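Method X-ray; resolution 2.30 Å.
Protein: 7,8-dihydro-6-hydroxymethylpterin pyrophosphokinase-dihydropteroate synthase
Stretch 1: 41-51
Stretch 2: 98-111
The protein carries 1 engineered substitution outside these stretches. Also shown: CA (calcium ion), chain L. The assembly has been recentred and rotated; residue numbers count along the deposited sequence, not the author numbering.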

# COMPACT_ATOMS: atom_id res chain seq x y z
N VAL B 41 -33.39 11.61 -26.52
CA VAL B 41 -34.09 12.31 -25.45
C VAL B 41 -33.90 13.83 -25.60
O VAL B 41 -34.87 14.58 -25.50
CB VAL B 41 -33.66 11.80 -24.05
CG1 VAL B 41 -34.17 12.68 -22.92
CG2 VAL B 41 -34.05 10.34 -23.82
N GLU B 42 -32.65 14.28 -25.83
CA GLU B 42 -32.34 15.70 -26.00
C GLU B 42 -33.09 16.27 -27.20
O GLU B 42 -33.49 17.44 -27.17
CB GLU B 42 -30.87 15.90 -26.40
CG GLU B 42 -29.98 16.57 -25.36
CD GLU B 42 -30.37 17.88 -24.71
OE1 GLU B 42 -31.02 18.73 -25.36
OE2 GLU B 42 -30.01 18.06 -23.53
N LYS B 43 -33.22 15.46 -28.27
CA LYS B 43 -33.83 15.86 -29.53
C LYS B 43 -35.35 15.97 -29.40
O LYS B 43 -35.92 16.99 -29.76
CB LYS B 43 -33.42 14.86 -30.62
CG LYS B 43 -33.81 15.24 -32.05
CD LYS B 43 -33.26 14.26 -33.06
CE LYS B 43 -33.53 14.64 -34.51
NZ LYS B 43 -33.14 16.04 -34.79
N TYR B 44 -35.99 14.93 -28.84
CA TYR B 44 -37.43 14.76 -28.94
C TYR B 44 -38.18 15.09 -27.65
O TYR B 44 -39.40 15.17 -27.68
CB TYR B 44 -37.79 13.34 -29.41
CG TYR B 44 -37.39 13.00 -30.83
CD1 TYR B 44 -37.59 13.90 -31.88
CD2 TYR B 44 -36.84 11.76 -31.13
CE1 TYR B 44 -37.22 13.58 -33.18
CE2 TYR B 44 -36.48 11.42 -32.43
CZ TYR B 44 -36.67 12.33 -33.45
OH TYR B 44 -36.33 11.99 -34.73
N LEU B 45 -37.49 15.29 -26.52
CA LEU B 45 -38.20 15.41 -25.25
C LEU B 45 -37.95 16.74 -24.55
O LEU B 45 -38.80 17.19 -23.80
CB LEU B 45 -37.85 14.24 -24.32
CG LEU B 45 -38.38 12.88 -24.77
CD1 LEU B 45 -38.03 11.81 -23.73
CD2 LEU B 45 -39.88 12.95 -24.99
N GLY B 46 -36.78 17.35 -24.73
CA GLY B 46 -36.49 18.58 -24.01
C GLY B 46 -35.00 18.74 -23.71
O GLY B 46 -34.14 18.45 -24.55
N LYS B 47 -34.68 19.21 -22.50
CA LYS B 47 -33.29 19.43 -22.16
C LYS B 47 -32.85 18.54 -20.99
O LYS B 47 -33.40 18.64 -19.89
CB LYS B 47 -33.06 20.90 -21.82
CG LYS B 47 -31.61 21.19 -21.51
CD LYS B 47 -31.25 22.61 -21.20
CE LYS B 47 -29.78 22.77 -21.54
NZ LYS B 47 -29.15 23.74 -20.63
N ILE B 48 -31.79 17.75 -21.22
CA ILE B 48 -31.14 17.01 -20.15
C ILE B 48 -30.38 17.97 -19.23
O ILE B 48 -29.45 18.65 -19.66
CB ILE B 48 -30.21 15.93 -20.72
CG1 ILE B 48 -31.00 14.92 -21.56
CG2 ILE B 48 -29.43 15.25 -19.59
CD1 ILE B 48 -30.14 13.97 -22.36
N ILE B 49 -30.76 17.98 -17.95
CA ILE B 49 -30.18 18.91 -16.99
C ILE B 49 -29.58 18.15 -15.81
O ILE B 49 -29.15 18.79 -14.85
CB ILE B 49 -31.23 19.93 -16.49
CG1 ILE B 49 -32.48 19.24 -15.95
CG2 ILE B 49 -31.56 20.99 -17.53
CD1 ILE B 49 -33.42 20.17 -15.24
N ASN B 50 -29.59 16.81 -15.84
CA ASN B 50 -28.94 16.00 -14.83
C ASN B 50 -28.73 14.57 -15.34
O ASN B 50 -29.47 14.11 -16.20
CB ASN B 50 -29.62 16.10 -13.45
CG ASN B 50 -28.65 15.88 -12.31
OD1 ASN B 50 -27.56 15.32 -12.50
ND2 ASN B 50 -29.02 16.30 -11.12
N THR B 51 -27.67 13.91 -14.88
CA THR B 51 -27.40 12.51 -15.18
C THR B 51 -26.75 11.89 -13.96
O THR B 51 -26.16 12.60 -13.14
CB THR B 51 -26.45 12.33 -16.38
OG1 THR B 51 -25.32 13.21 -16.29
CG2 THR B 51 -27.12 12.49 -17.74
N GLU B 98 -37.66 23.83 -30.69
CA GLU B 98 -36.36 24.46 -30.84
C GLU B 98 -35.34 23.74 -29.95
O GLU B 98 -35.60 23.51 -28.76
CB GLU B 98 -36.45 25.96 -30.55
CG GLU B 98 -36.53 26.34 -29.08
CD GLU B 98 -36.43 27.83 -28.79
OE1 GLU B 98 -37.45 28.53 -28.90
OE2 GLU B 98 -35.31 28.29 -28.45
N GLU B 99 -34.23 23.34 -30.56
CA GLU B 99 -33.03 22.89 -29.87
C GLU B 99 -32.08 24.08 -29.76
O GLU B 99 -31.71 24.66 -30.78
CB GLU B 99 -32.35 21.77 -30.65
CG GLU B 99 -31.21 21.11 -29.90
CD GLU B 99 -31.61 20.43 -28.59
OE1 GLU B 99 -31.90 21.15 -27.60
OE2 GLU B 99 -31.68 19.19 -28.58
N ASN B 100 -31.69 24.44 -28.53
CA ASN B 100 -30.60 25.40 -28.39
C ASN B 100 -29.56 24.92 -27.37
O ASN B 100 -29.91 24.44 -26.29
CB ASN B 100 -31.06 26.84 -28.16
CG ASN B 100 -31.76 27.06 -26.84
OD1 ASN B 100 -31.54 28.07 -26.19
ND2 ASN B 100 -32.61 26.12 -26.45
N LYS B 101 -28.29 25.10 -27.75
CA LYS B 101 -27.15 24.60 -27.00
C LYS B 101 -26.66 25.63 -25.98
O LYS B 101 -25.63 25.41 -25.34
CB LYS B 101 -26.03 24.16 -27.95
CG LYS B 101 -26.27 22.83 -28.66
CD LYS B 101 -25.08 22.33 -29.49
CE LYS B 101 -24.01 21.59 -28.71
NZ LYS B 101 -22.89 21.19 -29.60
N GLU B 102 -27.40 26.74 -25.82
CA GLU B 102 -27.05 27.82 -24.91
C GLU B 102 -26.77 27.29 -23.50
O GLU B 102 -27.42 26.33 -23.06
CB GLU B 102 -28.21 28.80 -24.78
CG GLU B 102 -28.29 29.83 -25.89
CD GLU B 102 -29.20 31.02 -25.60
OE1 GLU B 102 -30.00 30.94 -24.63
OE2 GLU B 102 -29.11 32.04 -26.34
N LEU B 103 -25.87 27.97 -22.79
CA LEU B 103 -25.50 27.64 -21.43
C LEU B 103 -26.51 28.25 -20.47
O LEU B 103 -26.93 29.38 -20.67
CB LEU B 103 -24.10 28.19 -21.11
CG LEU B 103 -22.92 27.47 -21.73
CD1 LEU B 103 -21.62 28.07 -21.21
CD2 LEU B 103 -22.97 25.97 -21.48
N ILE B 104 -26.82 27.50 -19.40
CA ILE B 104 -27.62 27.97 -18.29
C ILE B 104 -26.82 27.78 -17.00
O ILE B 104 -25.97 26.89 -16.91
CB ILE B 104 -28.95 27.19 -18.25
CG1 ILE B 104 -28.72 25.70 -17.96
CG2 ILE B 104 -29.73 27.40 -19.55
CD1 ILE B 104 -29.99 24.91 -17.74
N ASP B 105 -27.07 28.65 -16.01
CA ASP B 105 -26.45 28.48 -14.71
C ASP B 105 -27.50 28.10 -13.67
O ASP B 105 -27.18 27.90 -12.50
CB ASP B 105 -25.59 29.69 -14.31
CG ASP B 105 -26.34 31.01 -14.22
OD1 ASP B 105 -27.59 31.00 -14.41
OD2 ASP B 105 -25.66 32.04 -13.96
N LYS B 106 -28.76 27.99 -14.09
CA LYS B 106 -29.82 27.61 -13.18
C LYS B 106 -31.06 27.25 -13.99
O LYS B 106 -31.18 27.61 -15.16
CB LYS B 106 -30.13 28.72 -12.18
CG LYS B 106 -30.98 28.29 -10.99
CD LYS B 106 -30.88 29.20 -9.76
CE LYS B 106 -31.52 28.56 -8.54
NZ LYS B 106 -31.35 29.39 -7.32
N CYS B 107 -31.98 26.55 -13.34
CA CYS B 107 -33.23 26.16 -13.95
C CYS B 107 -34.31 26.12 -12.88
O CYS B 107 -34.39 25.17 -12.10
CB CYS B 107 -33.07 24.81 -14.64
SG CYS B 107 -34.64 24.12 -15.18
N GLU B 108 -35.14 27.18 -12.86
CA GLU B 108 -36.14 27.43 -11.82
C GLU B 108 -37.14 26.28 -11.70
O GLU B 108 -37.49 25.90 -10.59
CB GLU B 108 -36.85 28.77 -12.05
CG GLU B 108 -35.91 29.95 -12.27
CD GLU B 108 -35.13 30.51 -11.08
OE1 GLU B 108 -35.35 30.04 -9.93
OE2 GLU B 108 -34.30 31.42 -11.29
N GLU B 109 -37.60 25.73 -12.84
CA GLU B 109 -38.54 24.61 -12.80
C GLU B 109 -37.90 23.39 -12.13
O GLU B 109 -38.60 22.61 -11.47
CB GLU B 109 -39.07 24.28 -14.20
CG GLU B 109 -40.02 25.33 -14.77
CD GLU B 109 -39.36 26.45 -15.57
OE1 GLU B 109 -38.16 26.31 -15.89
OE2 GLU B 109 -40.04 27.46 -15.87
N TYR B 110 -36.58 23.21 -12.32
CA TYR B 110 -35.85 22.15 -11.66
C TYR B 110 -35.82 22.42 -10.16
O TYR B 110 -36.06 21.52 -9.38
CB TYR B 110 -34.43 22.00 -12.21
CG TYR B 110 -33.60 20.87 -11.64
CD1 TYR B 110 -34.13 19.59 -11.49
CD2 TYR B 110 -32.26 21.05 -11.31
CE1 TYR B 110 -33.36 18.54 -11.01
CE2 TYR B 110 -31.48 20.01 -10.84
CZ TYR B 110 -32.03 18.75 -10.68
OH TYR B 110 -31.28 17.71 -10.21
N GLU B 111 -35.51 23.68 -9.80
CA GLU B 111 -35.42 24.11 -8.41
C GLU B 111 -36.75 23.81 -7.71
O GLU B 111 -36.78 23.28 -6.60
CB GLU B 111 -35.00 25.59 -8.37
CG GLU B 111 -35.52 26.38 -7.16
CD GLU B 111 -36.26 27.69 -7.44
OE1 GLU B 111 -37.47 27.64 -7.82
OE2 GLU B 111 -35.64 28.77 -7.27
CA CA L . -33.09 19.52 -26.52
O HOH W 1 -29.74 21.68 -25.10
O HOH W 2 -26.54 24.02 -22.02
O HOH W 3 -35.06 20.29 -27.73
O HOH W 4 -33.69 21.14 -25.27

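Stretch 1 carries the last turn of a helix, residues 41–44, and then a strand, 46–51. Leu 45 is the first residue to leave helical angles, although its N still bonds to Val 41 O at 2.9 Å. Gly 46 follows at phi/psi 149/-139, where a CB would be jammed against the carbonyl O of Leu 45, so glycine suits the start of the strand. Stretch 2 is loop until a helix begins at Glu 108. The backbones stay well apart, with CA atoms 7.1 Å apart at Lys 43 and Glu 99 and 8.4 Å at Ile 49 and Tyr 110, so the contact is made largely by side chains and a calcium ion; it buries 406 Å² in all.

The calcium ties the helix end to the start of stretch 2. Stretch 1 gives it Glu 42 O (2.2 Å), Glu 42 OE1 (2.5 Å) and Gly 46 O (2.5 Å); Glu 99 binds with both carboxylate oxygens, OE1 at 2.3 Å and OE2 at 2.5 Å, and waters 4 and 3 bind through O at 2.1 and 2.4 Å. The shared metal accounts for the approach of Glu 42 O to Glu 99 OE2, 2.9 Å, which is no hydrogen bond: the cation offsets the repulsion between the oxygens. CA-to-CB points sideways in both glutamates, but their side chains bend inward. Glu 42 OE2 is held by Ile 48 N at 2.9 Å, which steadies the carboxylate while OE1 binds the ion.

Farther along, the extended side chain of Lys 47 brings NZ within 3.2 Å of Ile 104 CD1. Its charge is served by water 2, which accepts from Lys 47 NZ at 3.0 Å and donates to Glu 102 O at 2.7 Å, bridging the stretches where the direct separation of NZ and Glu 102 O is 4.0 Å.

Ile 49, buried and directed toward stretch 2, makes the apolar centre. Its CG2 lies 4.2 Å from Ile 104 CD1, while its CD1 reaches Cys 107 SG at 4.1 Å and Tyr 110 CG at 3.7 Å, approaching the ring obliquely; a branched aliphatic side chain can serve these separate neighbours. Cys 107 also caps the helix, its SG accepting a weak bond from Tyr 110 N at 3.6 Å. Beside this patch, Asn 50 ND2 donates to Tyr 110 OH at 2.8 Å and 159°, the only direct hydrogen bond between the stretches.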